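Local coordinates for protein Rab GDP dissociation inhibitor alpha (PDB 6C87) that probably extracts prenylated, GDP-bound Rab GTPases from membranes and slows their release of GDP, keeping them soluble in the cytosol, at residues D224-N227 against S232-V235; I216-L221 against H420-A425; M90-G93 against L99-T102. One frame throughout, in Å; residues are numbered along the deposited sequence.

The three contacts lie close together, their centres 11 to 13 Å apart, where helix 212-229, strands 89-90 and 234-237 of the mixed sheet, and helices 94-102 and 422-436 come together. Contacts 1 and 2 share helix 212-229, on which segment 216-221 lies one to two turns earlier than 224-227, and meet where Tyr234 CE1 lies 4.1 Å from His420 CB. Contact 3 occurs earlier in the chain. It adjoins contact 1 through a probable backbone hydrogen bond from Ala91 N to Pro233 O (2.9 Å) and through Ser225 CB packed 3.6 Å from Ala91 CB. It adjoins contact 2 through Leu221 CD2, 3.9 Å from Met90 CG.

Contact 1 (D224-N227 against S232-V235); sequences DSLN and SPYV
Ser225 and Leu226, near the end of helix 212-229, pack against Ser232 and Pro233, which bring the chain back to the sheet; the CA atoms of Leu226 and Pro233 come within 4.0 Å, and 176 Å² is buried in all. The joining forces are van der Waals. Ser225 turns its CB toward the proline ring, where Ser225 CB meets Pro233 CB at 3.8 Å. Pro233 CB also lies near Leu226 N, and thus touches two successive residues of the helix. Leu226 holds CG anti to its backbone N (chi1 169°), which carries CD1 over the backbone of Ser232, with Leu226 CD1 3.5 Å from Ser232 CA; Leu226 CD1 is 4.3 Å from Pro233 CD. Further out, Pro233 CG sits above one face of the Tyr234 ring, displaced toward its rim.

The pairing forms a tight helix-to-strand connection: four residues separate the two segments, and strand 234-237 then runs antiparallel to both strand 89-90 and strand 111-121. Val235 continues this ladder with backbone bonding to Leu89, as Tyr234 does with Val114.

Ser232 OG accepts from Tyr234 N at 3.0 Å with an N-H...O angle of 166°, an ST turn that bends the chain around Pro233, and it also bonds Val114 O, which ties the turn to strand 111-121. Ser225 OG, placed beside its own backbone N (chi1 -62°), bonds back to Leu221 O one turn earlier in the helix, so this buried hydroxyl is paired without drawing on the facing segment.

Contact 2 (I216-L221 against H420-A425); sequences IERMRL and HFESCA
Arg218 and Glu422 carry this contact, each giving about 41 Å² to it, while their CA atoms stay 11.4 Å apart; two long side chains bridge the distance between helix 212-229 and the start of helix 422-436. Both are nearly fully stretched: Arg218 is extended from CG to NE, and Glu422 reaches out with CG anti to its backbone N (chi1 -160°). They meet as a salt bridge using both carboxylate oxygens. Arg218 NH2 lies 2.8 Å from Glu422 OE1, and Arg218 NH1 donates to Glu422 OE2 at 3.1 Å through the syn lone pair. The bridge is twisted, with guanidinium and carboxylate planes 52° apart and the NH1 bond bent to 140°. Arg218 NH1 also donates to Ala199 O, and the guanidinium makes a cation-pi contact with Tyr201, so second-shell groups help to orient it. Glu422 stands in the first turn of its helix, whose dipole would probably favour its negative charge. The bridge thus ties helix 212-229 to helix 422-436; Ala425 of that helix and Phe421 just before it pack on Leu95 of helix 94-102, and Cys424 on Thr23 of helix 22-33.

Contact 3 (M90-G93 against L99-T102); sequences MANG and LRMT
Asn92 and Arg100 face each other from a turn and the helix that follows it, their CA atoms 10.4 Å apart, with the turn closed by a backbone hydrogen bond from Gly93 N to Met90 O (3.0 Å). The side chains span this distance. Arg100 has CG beside its backbone N (chi1 -81°) and is extended from CG to NE, so its guanidinium is carried toward the turn. The CB of Asn92 is not aimed at the helix, but its amide end comes nearer and offers OD1 to the edge of the guanidinium. Arg100 NH1 donates to Asn92 OD1 at 3.2 Å, approaching almost in line with the C=O bond (166°), with OD1 slightly out of the guanidinium plane. Arg100 NH2 makes a weak bond to Asn92 OD1 at 3.4 Å, so one acceptor takes both nitrogens in a fork. The amide and guanidinium planes stand 66° apart. Arg100 NH2 finds its stronger partner in Asn227 O of the second subunit, so the fork sits beside a subunit interface. Asn92 also packs on Met228 of helix 212-229.

At the far end, Thr102 OG1 donates to Leu99 O at 2.7 Å and pairs with Val104 N as well, securing the last turn of the helix; Leu99 and Thr102 both pack on Phe248 of helix 243-254.

Gly93 occupies the N-cap position of helix 94-102, making this a strand-turn-helix connection in which a beta turn leads out of strand 89-90 and an arginine of the new helix reaches back to bond the turn's asparagine.

Contact 1 (D224-N227 against S232-V235)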
loop_
_atom_site.group_PDB
_atom_site.type_symbol
_atom_site.label_atom_id
_atom_site.label_comp_id
_atom_site.label_asym_id
_atom_site.label_seq_id
_atom_site.Cartn_x
_atom_site.Cartn_y
_atom_site.Cartn_z
ATOM N N ASP A 224 -20.450 13.952 -4.257
ATOM C CA ASP A 224 -19.612 14.760 -3.369
ATOM C C ASP A 224 -19.047 15.976 -4.094
ATOM O O ASP A 224 -19.073 17.094 -3.564
ATOM C CB ASP A 224 -18.488 13.906 -2.778
ATOM C CG ASP A 224 -18.945 13.071 -1.588
ATOM O OD1 ASP A 224 -18.363 11.988 -1.366
ATOM O OD2 ASP A 224 -19.916 13.469 -0.907
ATOM N N SER A 225 -18.508 15.772 -5.301
ATOM C CA SER A 225 -17.973 16.892 -6.068
ATOM C C SER A 225 -19.076 17.880 -6.432
ATOM O O SER A 225 -18.886 19.101 -6.346
ATOM C CB SER A 225 -17.268 16.370 -7.317
ATOM O OG SER A 225 -16.176 15.544 -6.959
ATOM N N LEU A 226 -20.255 17.365 -6.784
ATOM C CA LEU A 226 -21.379 18.223 -7.149
ATOM C C LEU A 226 -21.796 19.117 -5.986
ATOM O O LEU A 226 -22.150 20.283 -6.193
ATOM C CB LEU A 226 -22.560 17.362 -7.620
ATOM C CG LEU A 226 -23.975 17.928 -7.847
ATOM C CD1 LEU A 226 -24.064 18.769 -9.104
ATOM C CD2 LEU A 226 -25.026 16.829 -7.876
ATOM N N ASN A 227 -21.771 18.592 -4.754
ATOM C CA ASN A 227 -22.164 19.403 -3.602
ATOM C C ASN A 227 -21.115 20.444 -3.232
ATOM O O ASN A 227 -21.457 21.454 -2.607
ATOM C CB ASN A 227 -22.433 18.507 -2.389
ATOM C CG ASN A 227 -23.770 17.791 -2.474
ATOM O OD1 ASN A 227 -24.680 18.222 -3.187
ATOM N ND2 ASN A 227 -23.897 16.688 -1.742
ATOM N N SER A 232 -22.457 21.543 -10.849
ATOM C CA SER A 232 -22.034 20.303 -11.490
ATOM C C SER A 232 -20.799 19.784 -10.764
ATOM O O SER A 232 -20.267 20.459 -9.868
ATOM C CB SER A 232 -21.728 20.521 -12.982
ATOM O OG SER A 232 -20.364 20.874 -13.147
ATOM N N PRO A 233 -20.364 18.555 -11.060
ATOM C CA PRO A 233 -19.126 18.051 -10.455
ATOM C C PRO A 233 -17.864 18.448 -11.208
ATOM O O PRO A 233 -16.773 18.023 -10.817
ATOM C CB PRO A 233 -19.327 16.530 -10.501
ATOM C CG PRO A 233 -20.084 16.327 -11.750
ATOM C CD PRO A 233 -21.040 17.497 -11.841
ATOM N N TYR A 234 -17.970 19.230 -12.274
ATOM C CA TYR A 234 -16.858 19.453 -13.187
ATOM C C TYR A 234 -16.235 20.833 -12.976
ATOM O O TYR A 234 -16.934 21.807 -12.683
ATOM C CB TYR A 234 -17.322 19.321 -14.637
ATOM C CG TYR A 234 -17.788 17.943 -15.052
ATOM C CD1 TYR A 234 -16.884 16.905 -15.245
ATOM C CD2 TYR A 234 -19.137 17.691 -15.283
ATOM C CE1 TYR A 234 -17.316 15.646 -15.645
ATOM C CE2 TYR A 234 -19.584 16.442 -15.668
ATOM C CZ TYR A 234 -18.674 15.420 -15.854
ATOM O OH TYR A 234 -19.121 14.175 -16.254
ATOM N N VAL A 235 -14.911 20.900 -13.110
ATOM C CA VAL A 235 -14.184 22.160 -13.201
ATOM C C VAL A 235 -13.407 22.176 -14.519
ATOM O O VAL A 235 -13.208 21.145 -15.167
ATOM C CB VAL A 235 -13.229 22.381 -12.008
ATOM C CG1 VAL A 235 -13.987 22.325 -10.690
ATOM C CG2 VAL A 235 -12.078 21.390 -12.036
#

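Contact 2 (I216-L221 against H420-A425)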
loop_
_atom_site.group_PDB
_atom_site.type_symbol
_atom_site.label_atom_id
_atom_site.label_comp_id
_atom_site.label_asym_id
_atom_site.label_seq_id
_atom_site.Cartn_x
_atom_site.Cartn_y
_atom_site.Cartn_z
ATOM N N ILE A 216 -20.630 2.147 -7.030
ATOM C CA ILE A 216 -21.177 3.018 -5.994
ATOM C C ILE A 216 -20.176 4.106 -5.637
ATOM O O ILE A 216 -20.546 5.271 -5.449
ATOM C CB ILE A 216 -21.575 2.198 -4.751
ATOM C CG1 ILE A 216 -22.742 1.257 -5.061
ATOM C CG2 ILE A 216 -21.926 3.122 -3.585
ATOM C CD1 ILE A 216 -23.089 0.317 -3.900
ATOM N N GLU A 217 -18.889 3.748 -5.557
ATOM C CA GLU A 217 -17.863 4.737 -5.239
ATOM C C GLU A 217 -17.831 5.855 -6.278
ATOM O O GLU A 217 -17.691 7.032 -5.923
ATOM C CB GLU A 217 -16.495 4.056 -5.131
ATOM N N ARG A 218 -18.004 5.510 -7.562
ATOM C CA ARG A 218 -18.014 6.520 -8.617
ATOM C C ARG A 218 -19.217 7.451 -8.497
ATOM O O ARG A 218 -19.103 8.657 -8.736
ATOM C CB ARG A 218 -18.028 5.857 -9.991
ATOM C CG ARG A 218 -16.806 5.095 -10.377
ATOM C CD ARG A 218 -17.064 4.476 -11.740
ATOM N NE ARG A 218 -15.842 4.061 -12.415
ATOM C CZ ARG A 218 -15.310 4.702 -13.449
ATOM N NH1 ARG A 218 -15.893 5.792 -13.928
ATOM N NH2 ARG A 218 -14.192 4.251 -14.004
ATOM N N MET A 219 -20.387 6.905 -8.176
ATOM C CA MET A 219 -21.551 7.764 -7.992
ATOM C C MET A 219 -21.368 8.682 -6.788
ATOM O O MET A 219 -21.786 9.845 -6.821
ATOM C CB MET A 219 -22.810 6.913 -7.840
ATOM C CG MET A 219 -23.009 5.903 -8.956
ATOM S SD MET A 219 -24.485 4.859 -8.775
ATOM C CE MET A 219 -25.353 5.667 -7.423
ATOM N N ARG A 220 -20.739 8.178 -5.718
ATOM C CA ARG A 220 -20.462 9.015 -4.553
ATOM C C ARG A 220 -19.482 10.131 -4.898
ATOM O O ARG A 220 -19.613 11.256 -4.404
ATOM C CB ARG A 220 -19.910 8.171 -3.401
ATOM C CG ARG A 220 -20.819 7.051 -2.921
ATOM C CD ARG A 220 -21.817 7.497 -1.865
ATOM N NE ARG A 220 -22.670 6.385 -1.453
ATOM C CZ ARG A 220 -22.313 5.453 -0.575
ATOM N NH1 ARG A 220 -21.116 5.500 -0.009
ATOM N NH2 ARG A 220 -23.149 4.471 -0.263
ATOM N N LEU A 221 -18.483 9.833 -5.726
ATOM C CA LEU A 221 -17.550 10.869 -6.142
ATOM C C LEU A 221 -18.273 11.993 -6.869
ATOM O O LEU A 221 -18.019 13.179 -6.611
ATOM C CB LEU A 221 -16.475 10.257 -7.038
ATOM C CG LEU A 221 -15.473 11.215 -7.672
ATOM C CD1 LEU A 221 -14.646 11.910 -6.597
ATOM C CD2 LEU A 221 -14.587 10.455 -8.647
ATOM N N HIS A 420 -14.328 14.236 -20.505
ATOM C CA HIS A 420 -13.771 14.264 -19.161
ATOM C C HIS A 420 -12.444 13.512 -19.197
ATOM O O HIS A 420 -12.133 12.813 -20.166
ATOM C CB HIS A 420 -14.748 13.699 -18.120
ATOM C CG HIS A 420 -15.454 12.453 -18.550
ATOM N ND1 HIS A 420 -14.872 11.205 -18.481
ATOM C CD2 HIS A 420 -16.700 12.259 -19.047
ATOM C CE1 HIS A 420 -15.729 10.297 -18.911
ATOM N NE2 HIS A 420 -16.845 10.910 -19.263
ATOM N N PHE A 421 -11.646 13.668 -18.140
ATOM C CA PHE A 421 -10.226 13.328 -18.216
ATOM C C PHE A 421 -9.842 11.981 -17.615
ATOM O O PHE A 421 -8.645 11.679 -17.578
ATOM C CB PHE A 421 -9.392 14.427 -17.545
ATOM C CG PHE A 421 -8.875 15.472 -18.496
ATOM C CD1 PHE A 421 -7.899 15.156 -19.436
ATOM C CD2 PHE A 421 -9.348 16.774 -18.443
ATOM C CE1 PHE A 421 -7.407 16.122 -20.315
ATOM C CE2 PHE A 421 -8.855 17.751 -19.313
ATOM C CZ PHE A 421 -7.885 17.419 -20.256
ATOM N N GLU A 422 -10.800 11.161 -17.164
ATOM C CA GLU A 422 -10.447 9.925 -16.456
ATOM C C GLU A 422 -9.574 9.000 -17.304
ATOM O O GLU A 422 -8.572 8.455 -16.824
ATOM C CB GLU A 422 -11.697 9.174 -16.019
ATOM C CG GLU A 422 -11.401 8.201 -14.910
ATOM C CD GLU A 422 -12.543 7.261 -14.641
ATOM O OE1 GLU A 422 -12.373 6.355 -13.798
ATOM O OE2 GLU A 422 -13.603 7.422 -15.281
ATOM N N SER A 423 -9.952 8.784 -18.562
ATOM C CA SER A 423 -9.178 7.863 -19.386
ATOM C C SER A 423 -7.786 8.422 -19.671
ATOM O O SER A 423 -6.814 7.659 -19.765
ATOM C CB SER A 423 -9.954 7.539 -20.668
ATOM O OG SER A 423 -10.030 8.650 -21.535
ATOM N N CYS A 424 -7.661 9.745 -19.789
ATOM C CA CYS A 424 -6.333 10.338 -19.891
ATOM C C CYS A 424 -5.522 10.114 -18.613
ATOM O O CYS A 424 -4.330 9.783 -18.675
ATOM C CB CYS A 424 -6.459 11.828 -20.212
ATOM S SG CYS A 424 -4.985 12.794 -19.868
ATOM N N ALA A 425 -6.156 10.266 -17.442
ATOM C CA ALA A 425 -5.458 10.038 -16.175
ATOM C C ALA A 425 -5.048 8.579 -16.014
ATOM O O ALA A 425 -3.953 8.288 -15.511
ATOM C CB ALA A 425 -6.333 10.478 -15.000
#

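Contact 3 (M90-G93 against L99-T102)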
loop_
_atom_site.group_PDB
_atom_site.type_symbol
_atom_site.label_atom_id
_atom_site.label_comp_id
_atom_site.label_asym_id
_atom_site.label_seq_id
_atom_site.Cartn_x
_atom_site.Cartn_y
_atom_site.Cartn_z
ATOM N N MET A 90 -13.238 16.020 -13.462
ATOM C CA MET A 90 -14.024 15.660 -12.289
ATOM C C MET A 90 -13.324 16.229 -11.060
ATOM O O MET A 90 -12.128 15.998 -10.856
ATOM C CB MET A 90 -14.179 14.143 -12.203
ATOM C CG MET A 90 -14.724 13.612 -10.888
ATOM S SD MET A 90 -16.440 14.062 -10.546
ATOM C CE MET A 90 -17.288 13.374 -11.969
ATOM N N ALA A 91 -14.087 16.955 -10.237
ATOM C CA ALA A 91 -13.521 17.878 -9.253
ATOM C C ALA A 91 -12.496 17.247 -8.313
ATOM O O ALA A 91 -11.520 17.907 -7.934
ATOM C CB ALA A 91 -14.646 18.513 -8.444
ATOM N N ASN A 92 -12.680 15.991 -7.915
ATOM C CA ASN A 92 -11.662 15.382 -7.053
ATOM C C ASN A 92 -11.188 14.047 -7.612
ATOM O O ASN A 92 -10.864 13.127 -6.853
ATOM C CB ASN A 92 -12.170 15.218 -5.619
ATOM C CG ASN A 92 -11.924 16.453 -4.762
ATOM O OD1 ASN A 92 -10.803 16.958 -4.686
ATOM N ND2 ASN A 92 -12.975 16.948 -4.119
ATOM N N GLY A 93 -11.164 13.930 -8.941
ATOM C CA GLY A 93 -10.811 12.710 -9.627
ATOM C C GLY A 93 -9.316 12.523 -9.745
ATOM O O GLY A 93 -8.513 13.216 -9.119
ATOM N N LEU A 99 -2.315 16.231 -10.812
ATOM C CA LEU A 99 -1.894 17.621 -10.964
ATOM C C LEU A 99 -1.446 18.213 -9.635
ATOM O O LEU A 99 -0.482 18.986 -9.586
ATOM C CB LEU A 99 -3.045 18.441 -11.542
ATOM C CG LEU A 99 -3.404 18.150 -12.995
ATOM C CD1 LEU A 99 -4.588 19.007 -13.444
ATOM C CD2 LEU A 99 -2.174 18.379 -13.873
ATOM N N ARG A 100 -2.134 17.861 -8.545
ATOM C CA ARG A 100 -1.723 18.338 -7.230
ATOM C C ARG A 100 -0.359 17.790 -6.839
ATOM O O ARG A 100 0.440 18.495 -6.212
ATOM C CB ARG A 100 -2.767 17.976 -6.176
ATOM C CG ARG A 100 -3.957 18.924 -6.119
ATOM C CD ARG A 100 -5.088 18.373 -5.254
ATOM N NE ARG A 100 -6.333 19.090 -5.501
ATOM C CZ ARG A 100 -7.534 18.687 -5.091
ATOM N NH1 ARG A 100 -7.662 17.550 -4.416
ATOM N NH2 ARG A 100 -8.611 19.419 -5.370
ATOM N N MET A 101 -0.069 16.542 -7.208
ATOM C CA MET A 101 1.215 15.940 -6.866
ATOM C C MET A 101 2.381 16.697 -7.491
ATOM O O MET A 101 3.452 16.814 -6.882
ATOM C CB MET A 101 1.234 14.487 -7.317
ATOM C CG MET A 101 0.409 13.551 -6.480
ATOM S SD MET A 101 0.454 11.936 -7.264
ATOM C CE MET A 101 1.989 11.314 -6.576
ATOM N N THR A 102 2.196 17.216 -8.707
ATOM C CA THR A 102 3.264 17.980 -9.345
ATOM C C THR A 102 3.409 19.373 -8.752
ATOM O O THR A 102 4.484 19.970 -8.852
ATOM C CB THR A 102 3.002 18.137 -10.841
ATOM O OG1 THR A 102 1.834 18.947 -11.025
ATOM C CG2 THR A 102 2.796 16.774 -11.515
#